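PDB 3PV2: DegQ from Legionella fallonii, which probably degrades or chaperones misfolded proteins as an HtrA-family serine protease, compartmentalising itself in large twelve-subunit assemblies. Local coordinates for residues I91-H96 against D126-K131; S171-I176 against T196-N201; Q282-S287 against T312-A317. All coordinates share one frame; numbering follows the deposited sequence.

Contact 1 of 3, residues I91-H96 against D126-K131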
loop_
_atom_site.group_PDB
_atom_site.type_symbol
_atom_site.label_atom_id
_atom_site.label_comp_id
_atom_site.label_asym_id
_atom_site.label_seq_id
_atom_site.Cartn_x
_atom_site.Cartn_y
_atom_site.Cartn_z
ATOM N N ILE B 91 -40.882 11.030 -34.454
ATOM C CA ILE B 91 -39.633 11.586 -34.048
ATOM C C ILE B 91 -38.602 10.495 -34.010
ATOM O O ILE B 91 -38.857 9.411 -33.462
ATOM C CB ILE B 91 -39.758 12.074 -32.620
ATOM C CG1 ILE B 91 -40.623 13.319 -32.555
ATOM C CG2 ILE B 91 -38.372 12.342 -32.045
ATOM C CD1 ILE B 91 -40.839 13.893 -31.093
ATOM N N ILE B 92 -37.432 10.749 -34.575
ATOM C CA ILE B 92 -36.365 9.754 -34.536
ATOM C C ILE B 92 -35.374 10.148 -33.465
ATOM O O ILE B 92 -35.011 11.312 -33.331
ATOM C CB ILE B 92 -35.591 9.665 -35.891
ATOM C CG1 ILE B 92 -36.486 9.147 -36.997
ATOM C CG2 ILE B 92 -34.475 8.690 -35.816
ATOM C CD1 ILE B 92 -37.151 7.872 -36.735
ATOM N N THR B 93 -34.858 9.174 -32.759
ATOM C CA THR B 93 -33.757 9.446 -31.876
ATOM C C THR B 93 -32.871 8.239 -31.818
ATOM O O THR B 93 -33.074 7.297 -32.586
ATOM C CB THR B 93 -34.252 9.877 -30.504
ATOM O OG1 THR B 93 -33.113 10.353 -29.750
ATOM C CG2 THR B 93 -35.005 8.701 -29.758
ATOM N N ASN B 94 -31.847 8.220 -30.963
ATOM C CA ASN B 94 -31.069 6.982 -30.838
ATOM C C ASN B 94 -31.707 5.985 -29.916
ATOM O O ASN B 94 -32.314 6.362 -28.922
ATOM C CB ASN B 94 -29.751 7.274 -30.233
ATOM C CG ASN B 94 -28.880 8.149 -31.117
ATOM O OD1 ASN B 94 -28.686 7.866 -32.324
ATOM N ND2 ASN B 94 -28.281 9.158 -30.517
ATOM N N ASP B 95 -31.501 4.696 -30.157
ATOM C CA ASP B 95 -31.954 3.695 -29.168
ATOM C C ASP B 95 -31.285 3.871 -27.801
ATOM O O ASP B 95 -31.943 3.744 -26.768
ATOM C CB ASP B 95 -31.771 2.247 -29.695
ATOM C CG ASP B 95 -32.626 1.226 -28.942
ATOM O OD1 ASP B 95 -32.039 0.271 -28.413
ATOM O OD2 ASP B 95 -33.886 1.361 -28.876
ATOM N N HIS B 96 -29.975 4.133 -27.782
ATOM C CA HIS B 96 -29.274 4.297 -26.498
ATOM C C HIS B 96 -29.827 5.454 -25.673
ATOM O O HIS B 96 -29.778 5.393 -24.461
ATOM C CB HIS B 96 -27.765 4.384 -26.653
ATOM C CG HIS B 96 -27.259 5.729 -27.077
ATOM N ND1 HIS B 96 -26.821 5.977 -28.352
ATOM C CD2 HIS B 96 -27.058 6.878 -26.382
ATOM C CE1 HIS B 96 -26.403 7.231 -28.437
ATOM N NE2 HIS B 96 -26.554 7.804 -27.256
ATOM N N ASP B 126 -28.931 1.472 -33.655
ATOM C CA ASP B 126 -29.090 2.523 -32.658
ATOM C C ASP B 126 -30.082 3.588 -33.067
ATOM O O ASP B 126 -29.787 4.782 -32.914
ATOM C CB ASP B 126 -27.724 3.179 -32.308
ATOM C CG ASP B 126 -27.786 3.973 -30.993
ATOM O OD1 ASP B 126 -28.736 3.758 -30.199
ATOM O OD2 ASP B 126 -26.931 4.826 -30.768
ATOM N N LEU B 127 -31.275 3.162 -33.520
ATOM C CA LEU B 127 -32.384 4.044 -33.811
ATOM C C LEU B 127 -33.619 3.701 -33.006
ATOM O O LEU B 127 -33.811 2.560 -32.591
ATOM C CB LEU B 127 -32.759 3.975 -35.289
ATOM C CG LEU B 127 -31.619 4.462 -36.180
ATOM C CD1 LEU B 127 -31.983 4.024 -37.632
ATOM C CD2 LEU B 127 -31.448 6.002 -35.985
ATOM N N ALA B 128 -34.457 4.711 -32.767
ATOM C CA ALA B 128 -35.734 4.502 -32.100
ATOM C C ALA B 128 -36.697 5.502 -32.653
ATOM O O ALA B 128 -36.306 6.575 -33.042
ATOM C CB ALA B 128 -35.604 4.670 -30.645
ATOM N N VAL B 129 -37.956 5.102 -32.726
ATOM C CA VAL B 129 -39.034 5.918 -33.213
ATOM C C VAL B 129 -39.970 6.178 -32.039
ATOM O O VAL B 129 -40.317 5.244 -31.261
ATOM C CB VAL B 129 -39.786 5.182 -34.299
ATOM C CG1 VAL B 129 -40.856 6.044 -34.910
ATOM C CG2 VAL B 129 -38.816 4.604 -35.357
ATOM N N LEU B 130 -40.344 7.449 -31.924
ATOM C CA LEU B 130 -41.208 7.949 -30.876
ATOM C C LEU B 130 -42.373 8.656 -31.563
ATOM O O LEU B 130 -42.225 9.216 -32.683
ATOM C CB LEU B 130 -40.496 9.011 -30.016
ATOM C CG LEU B 130 -39.171 8.673 -29.302
ATOM C CD1 LEU B 130 -38.682 9.894 -28.489
ATOM C CD2 LEU B 130 -39.285 7.455 -28.441
ATOM N N LYS B 131 -43.487 8.720 -30.852
ATOM C CA LYS B 131 -44.625 9.442 -31.323
ATOM C C LYS B 131 -45.174 10.380 -30.238
ATOM O O LYS B 131 -45.237 10.031 -29.061
ATOM C CB LYS B 131 -45.676 8.446 -31.775
ATOM C CG LYS B 131 -47.040 9.026 -31.877
ATOM C CD LYS B 131 -47.695 8.803 -33.231
ATOM C CE LYS B 131 -49.066 9.567 -33.262
ATOM N NZ LYS B 131 -49.904 9.152 -34.401
#
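In the first beta-barrel of the trypsin-like domain, strand 91-93 pairs antiparallel with strand 127-131, and just beyond the strand ends His96 meets Asp126. The two strand axes approach to 4.8 Å, with 149° between their N-to-C directions, which confirms the antiparallel sense. Ile91 with Leu130 and Thr93 with Ala128 are hydrogen-bonded pairs, four backbone bonds in all. Between them Ile92 and Val129 form a non-hydrogen-bonded pair, and on that face Ile92 CD1 packs on Val129 CG2 at 3.9 Å. Helix 239-252 covers this face, with Ala246 against Ile92 and Ile249 against Val129. The other face carries Ile91, Thr93, Ala128 and Leu130, where Thr93 CG2 leans on Leu130 CD1 at 4.1 Å, while Thr93 OG1 bonds to Ser80 O.

The polar end is built on Asp126, which forms a G1 beta bulge with Leu127 against strand 113-122. Its CG stands anti to the backbone N (chi1 -163°), which carries the carboxylate across to the start of helix 95-98. There OD1 accepts from His96 N at 2.7 Å, nearly head-on, and OD2 presents its syn lone pair to His96 ND1, also at 2.7 Å. OD2 lies in the imidazole plane at the ring edge, so this bond sets the turn of the ring, while the bond from His96 N holds the carboxylate's other oxygen; the two planes are 34° apart. A weak backbone bond from Asp95 N to Asp126 O, at 3.2 Å, adds to the hold, and Asp95 itself turns to a salt bridge with Arg99. The His96 ring also touches Ser205. This histidine-carboxylate bond beside a serine is consistent with the catalytic triad of trypsin-fold proteases, set in the cleft between two barrels.

Contact 2 of 3, residues S171-I176 against T196-N201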
loop_
_atom_site.group_PDB
_atom_site.type_symbol
_atom_site.label_atom_id
_atom_site.label_comp_id
_atom_site.label_asym_id
_atom_site.label_seq_id
_atom_site.Cartn_x
_atom_site.Cartn_y
_atom_site.Cartn_z
ATOM N N SER B 171 -28.153 23.730 -30.187
ATOM C CA SER B 171 -26.701 23.664 -30.222
ATOM C C SER B 171 -26.337 23.192 -31.600
ATOM O O SER B 171 -26.828 22.169 -32.020
ATOM C CB SER B 171 -26.259 22.665 -29.159
ATOM O OG SER B 171 -24.862 22.639 -28.960
ATOM N N ALA B 172 -25.469 23.909 -32.295
ATOM C CA ALA B 172 -25.029 23.536 -33.654
ATOM C C ALA B 172 -23.491 23.519 -33.792
ATOM O O ALA B 172 -22.859 24.362 -33.275
ATOM C CB ALA B 172 -25.638 24.499 -34.679
ATOM N N THR B 173 -22.924 22.569 -34.530
ATOM C CA THR B 173 -21.515 22.504 -34.823
ATOM C C THR B 173 -21.337 22.272 -36.326
ATOM O O THR B 173 -22.221 21.736 -36.986
ATOM C CB THR B 173 -20.845 21.374 -34.011
ATOM O OG1 THR B 173 -21.497 20.129 -34.325
ATOM C CG2 THR B 173 -20.988 21.649 -32.494
ATOM N N PHE B 174 -20.204 22.722 -36.819
ATOM C CA PHE B 174 -19.872 22.826 -38.216
ATOM C C PHE B 174 -18.641 21.968 -38.546
ATOM O O PHE B 174 -17.649 21.880 -37.766
ATOM C CB PHE B 174 -19.570 24.272 -38.576
ATOM C CG PHE B 174 -19.276 24.492 -40.054
ATOM C CD1 PHE B 174 -20.322 24.596 -40.987
ATOM C CD2 PHE B 174 -18.006 24.644 -40.492
ATOM C CE1 PHE B 174 -20.042 24.771 -42.360
ATOM C CE2 PHE B 174 -17.697 24.885 -41.864
ATOM C CZ PHE B 174 -18.758 24.919 -42.788
ATOM N N GLY B 175 -18.722 21.290 -39.692
ATOM C CA GLY B 175 -17.538 20.659 -40.252
ATOM C C GLY B 175 -17.844 20.089 -41.625
ATOM O O GLY B 175 -18.762 20.577 -42.333
ATOM N N ILE B 176 -17.016 19.118 -42.010
ATOM C CA ILE B 176 -17.201 18.354 -43.252
ATOM C C ILE B 176 -17.453 16.875 -43.029
ATOM O O ILE B 176 -17.207 16.360 -41.933
ATOM C CB ILE B 176 -15.969 18.506 -44.163
ATOM C CG1 ILE B 176 -14.709 17.963 -43.553
ATOM C CG2 ILE B 176 -15.776 19.979 -44.647
ATOM C CD1 ILE B 176 -13.677 17.727 -44.640
ATOM N N THR B 196 -17.713 12.698 -39.426
ATOM C CA THR B 196 -17.601 14.158 -39.596
ATOM C C THR B 196 -16.613 14.714 -38.599
ATOM O O THR B 196 -16.353 14.089 -37.570
ATOM C CB THR B 196 -18.983 14.796 -39.305
ATOM O OG1 THR B 196 -18.950 16.204 -39.552
ATOM C CG2 THR B 196 -19.293 14.669 -37.880
ATOM N N ASP B 197 -16.032 15.882 -38.869
ATOM C CA ASP B 197 -15.385 16.677 -37.817
ATOM C C ASP B 197 -16.288 17.756 -37.181
ATOM O O ASP B 197 -15.828 18.581 -36.466
ATOM C CB ASP B 197 -14.031 17.246 -38.263
ATOM C CG ASP B 197 -14.144 18.225 -39.448
ATOM O OD1 ASP B 197 -15.245 18.232 -40.033
ATOM O OD2 ASP B 197 -13.131 18.928 -39.734
ATOM N N ALA B 198 -17.593 17.657 -37.343
ATOM C CA ALA B 198 -18.520 18.502 -36.637
ATOM C C ALA B 198 -18.723 17.802 -35.310
ATOM O O ALA B 198 -19.244 16.678 -35.258
ATOM C CB ALA B 198 -19.842 18.651 -37.422
ATOM N N ALA B 199 -18.246 18.387 -34.228
ATOM C CA ALA B 199 -18.295 17.668 -32.952
ATOM C C ALA B 199 -19.719 17.297 -32.617
ATOM O O ALA B 199 -20.626 18.048 -32.895
ATOM C CB ALA B 199 -17.704 18.508 -31.817
ATOM N N ILE B 200 -19.837 16.037 -32.208
ATOM C CA ILE B 200 -21.047 15.323 -31.920
ATOM C C ILE B 200 -20.791 14.900 -30.483
ATOM O O ILE B 200 -19.719 14.356 -30.188
ATOM C CB ILE B 200 -21.168 14.059 -32.841
ATOM C CG1 ILE B 200 -21.411 14.442 -34.315
ATOM C CG2 ILE B 200 -22.260 13.067 -32.341
ATOM C CD1 ILE B 200 -22.762 14.920 -34.534
ATOM N N ASN B 201 -21.743 15.158 -29.594
ATOM C CA ASN B 201 -21.567 14.926 -28.161
ATOM C C ASN B 201 -22.885 14.428 -27.546
ATOM O O ASN B 201 -23.919 14.458 -28.225
ATOM C CB ASN B 201 -21.111 16.231 -27.500
ATOM C CG ASN B 201 -22.003 17.392 -27.850
ATOM O OD1 ASN B 201 -23.242 17.288 -27.786
ATOM N ND2 ASN B 201 -21.391 18.506 -28.240
HETATM O O HOH W 1 -15.507 21.123 -36.977
HETATM O O HOH W 2 -17.082 21.193 -34.474
#
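Asp197 presents the end of its flat carboxylate to Ile176: OD1 accepts from Ile176 N at 2.8 Å, nearly along the C-O bond, with an N-H...O angle of 161°. Its CG lies between the backbone N and the carbonyl carbon (chi1 63°), a position from which OD1 also touches Ile176 CG1 at 3.6 Å. The other oxygen, OD2, accepts from Phe174 N of one neighbouring subunit. The Phe174 ring makes no contact with 196-201 and instead meets Phe153 of a second neighbouring subunit in a T-shaped (edge-to-face) stack; Phe174 N of this chain is bonded to Asp197 OD2 of that second subunit. Two peptide planes are approached differently. Thr173 OG1 donates to Ala199 O at 2.7 Å within the carbonyl plane, whereas Thr196 OG1 reaches Ile176 O at 3.0 Å from above the plane, 52° out of it.

These bonds join strand 171-179 of the second trypsin-like barrel to the loop that leaves strand 194-196, and the bonds to two different copies make the same junction part of subunit association, consistent with the trimeric core of HtrA proteases. Regular pairing fades here: Asp197 N to Ile176 O is a weak bond of 3.3 Å, and beyond it the bonds across the two segments come from side chains or pass through water. Thr196 OG1 doubles as acceptor for Ala198 N at 3.0 Å, an ST turn that bends the loop, and the Ala198 methyl then comes up beside Gly175 N, with CB at 3.7 Å. Asp197 OD1 comes within 3.3 Å of Gly175 CA. A water accepts from Ala199 N and makes a weak bond to Phe174 O. The strand's opposite edge bonds to 153-158, as Thr173 with Ala156 and Gly175 with Val154.

Contact 3 of 3, residues Q282-S287 against T312-A317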
loop_
_atom_site.group_PDB
_atom_site.type_symbol
_atom_site.label_atom_id
_atom_site.label_comp_id
_atom_site.label_asym_id
_atom_site.label_seq_id
_atom_site.Cartn_x
_atom_site.Cartn_y
_atom_site.Cartn_z
ATOM N N GLN B 282 -18.396 -1.096 -60.778
ATOM C CA GLN B 282 -18.865 -1.074 -59.392
ATOM C C GLN B 282 -19.884 -2.171 -59.099
ATOM O O GLN B 282 -20.654 -2.581 -59.945
ATOM C CB GLN B 282 -19.507 0.280 -59.085
ATOM C CG GLN B 282 -18.604 1.547 -59.209
ATOM C CD GLN B 282 -19.378 2.830 -58.865
ATOM O OE1 GLN B 282 -20.233 3.291 -59.637
ATOM N NE2 GLN B 282 -19.085 3.396 -57.689
ATOM N N GLY B 283 -19.884 -2.583 -57.852
ATOM C CA GLY B 283 -20.806 -3.537 -57.326
ATOM C C GLY B 283 -20.207 -4.164 -56.096
ATOM O O GLY B 283 -19.207 -3.656 -55.611
ATOM N N ALA B 284 -20.881 -5.196 -55.583
ATOM C CA ALA B 284 -20.471 -5.946 -54.402
ATOM C C ALA B 284 -19.955 -7.324 -54.829
ATOM O O ALA B 284 -20.674 -8.046 -55.496
ATOM C CB ALA B 284 -21.658 -6.117 -53.427
ATOM N N LEU B 285 -18.763 -7.699 -54.417
ATOM C CA LEU B 285 -18.192 -8.970 -54.818
ATOM C C LEU B 285 -18.650 -10.021 -53.859
ATOM O O LEU B 285 -18.508 -9.870 -52.663
ATOM C CB LEU B 285 -16.705 -8.853 -54.769
ATOM C CG LEU B 285 -15.820 -10.084 -54.899
ATOM C CD1 LEU B 285 -16.170 -10.817 -56.163
ATOM C CD2 LEU B 285 -14.334 -9.707 -54.916
ATOM N N VAL B 286 -19.223 -11.095 -54.369
ATOM C CA VAL B 286 -19.668 -12.157 -53.488
ATOM C C VAL B 286 -18.474 -13.067 -53.155
ATOM O O VAL B 286 -17.819 -13.677 -54.044
ATOM C CB VAL B 286 -20.734 -12.972 -54.136
ATOM C CG1 VAL B 286 -21.060 -14.184 -53.232
ATOM C CG2 VAL B 286 -21.977 -12.178 -54.336
ATOM N N SER B 287 -18.123 -13.160 -51.872
ATOM C CA SER B 287 -16.957 -14.029 -51.501
ATOM C C SER B 287 -17.299 -15.405 -51.007
ATOM O O SER B 287 -16.430 -16.248 -50.882
ATOM C CB SER B 287 -16.144 -13.353 -50.402
ATOM O OG SER B 287 -16.948 -12.894 -49.328
ATOM N N THR B 312 -32.670 -1.291 -56.018
ATOM C CA THR B 312 -31.520 -0.503 -55.603
ATOM C C THR B 312 -30.294 -0.889 -56.407
ATOM O O THR B 312 -29.839 -2.029 -56.399
ATOM C CB THR B 312 -31.225 -0.676 -54.127
ATOM O OG1 THR B 312 -32.411 -0.426 -53.386
ATOM C CG2 THR B 312 -30.178 0.269 -53.667
ATOM N N LYS B 313 -29.804 0.092 -57.126
ATOM C CA LYS B 313 -28.549 -0.007 -57.772
ATOM C C LYS B 313 -27.421 -0.223 -56.721
ATOM O O LYS B 313 -27.323 0.512 -55.739
ATOM C CB LYS B 313 -28.333 1.246 -58.580
ATOM C CG LYS B 313 -27.363 1.072 -59.702
ATOM C CD LYS B 313 -27.894 0.162 -60.850
ATOM C CE LYS B 313 -26.669 -0.312 -61.734
ATOM N NZ LYS B 313 -26.739 -1.754 -62.177
ATOM N N ILE B 314 -26.599 -1.259 -56.899
ATOM C CA ILE B 314 -25.539 -1.503 -55.917
ATOM C C ILE B 314 -24.160 -1.154 -56.461
ATOM O O ILE B 314 -23.690 -1.726 -57.428
ATOM C CB ILE B 314 -25.617 -2.927 -55.241
ATOM C CG1 ILE B 314 -26.519 -2.848 -53.980
ATOM C CG2 ILE B 314 -24.255 -3.290 -54.708
ATOM C CD1 ILE B 314 -27.718 -3.360 -54.099
ATOM N N THR B 315 -23.539 -0.163 -55.830
ATOM C CA THR B 315 -22.230 0.306 -56.198
ATOM C C THR B 315 -21.204 0.071 -55.095
ATOM O O THR B 315 -20.029 0.277 -55.311
ATOM C CB THR B 315 -22.247 1.844 -56.537
ATOM O OG1 THR B 315 -22.633 2.606 -55.382
ATOM C CG2 THR B 315 -23.179 2.153 -57.709
ATOM N N GLN B 316 -21.644 -0.364 -53.918
ATOM C CA GLN B 316 -20.734 -0.547 -52.781
ATOM C C GLN B 316 -21.168 -1.734 -51.974
ATOM O O GLN B 316 -22.369 -1.914 -51.774
ATOM C CB GLN B 316 -20.830 0.649 -51.854
ATOM C CG GLN B 316 -20.496 1.992 -52.478
ATOM C CD GLN B 316 -19.167 2.494 -51.981
ATOM O OE1 GLN B 316 -19.052 3.637 -51.541
ATOM N NE2 GLN B 316 -18.160 1.633 -52.014
ATOM N N ALA B 317 -20.215 -2.525 -51.495
ATOM C CA ALA B 317 -20.550 -3.708 -50.729
ATOM C C ALA B 317 -21.437 -3.394 -49.495
ATOM O O ALA B 317 -22.273 -4.190 -49.121
ATOM C CB ALA B 317 -19.289 -4.461 -50.268
HETATM O O HOH W 3 -17.820 -2.597 -53.584
#
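Gln282 and Thr315 lie side by side with their side chains pointing the same way. The glutamine chain is extended beyond CG (chi2 180°), which brings its terminal amide level with the threonine: NE2 comes to 3.7 Å from Thr315 CB, and OE1 to 3.7 Å from Thr315 CG2. The nearest atoms to both amide ends are carbons, no hydrogen bond forms between the two residues, and the contact is van der Waals in kind.

One residue on, Gly283 sets its CA against Ile314 O at 3.4 Å, a CA-H...O contact with an angle of 156° at the hydrogen. Ala284, whose CB points toward the other segment, touches two residues with its one methyl: CB is 4.0 Å from Ile314 CG2 and 3.8 Å from Ala317 CA. Ala284 thus joins strand 284-289 of the PDZ domain to the turn 314-317 and, through Val320, to helix 318-325.

Polar groups of the turn look elsewhere: Thr315 N and Gln316 N both donate to Gln319 OE1. A water donates to Gly283 O at 2.7 Å and accepts weakly from Ala317 N at 3.2 Å. With no direct hydrogen bond between the segments, the junction rests on van der Waals packing at Gln282-Thr315 and Ala284, with one CA-H...O contact and a water bridge that is weak on its Ala317 side, and not on strand pairing.

How the contacts relate
From the N terminus, contact 1 comes first: strand 90-93 is rejoined by 127-131 after a loop that includes strands 101-107 and 113-122, within the first barrel. Contact 2 then closes a shorter loop in the second barrel, returning 196-201 to strand 171-179. Contact 3 lies in the PDZ domain, where 312-317 comes back to 282-287 after the intervening helix and strand. The three loops follow in series; none nests in or crosses another. Contacts 1 and 2 have centres 20 Å apart and nearest atoms about 7 Å apart. Contact 3 is remote, its centre 29 Å from that of contact 1 and 30 Å from that of contact 2.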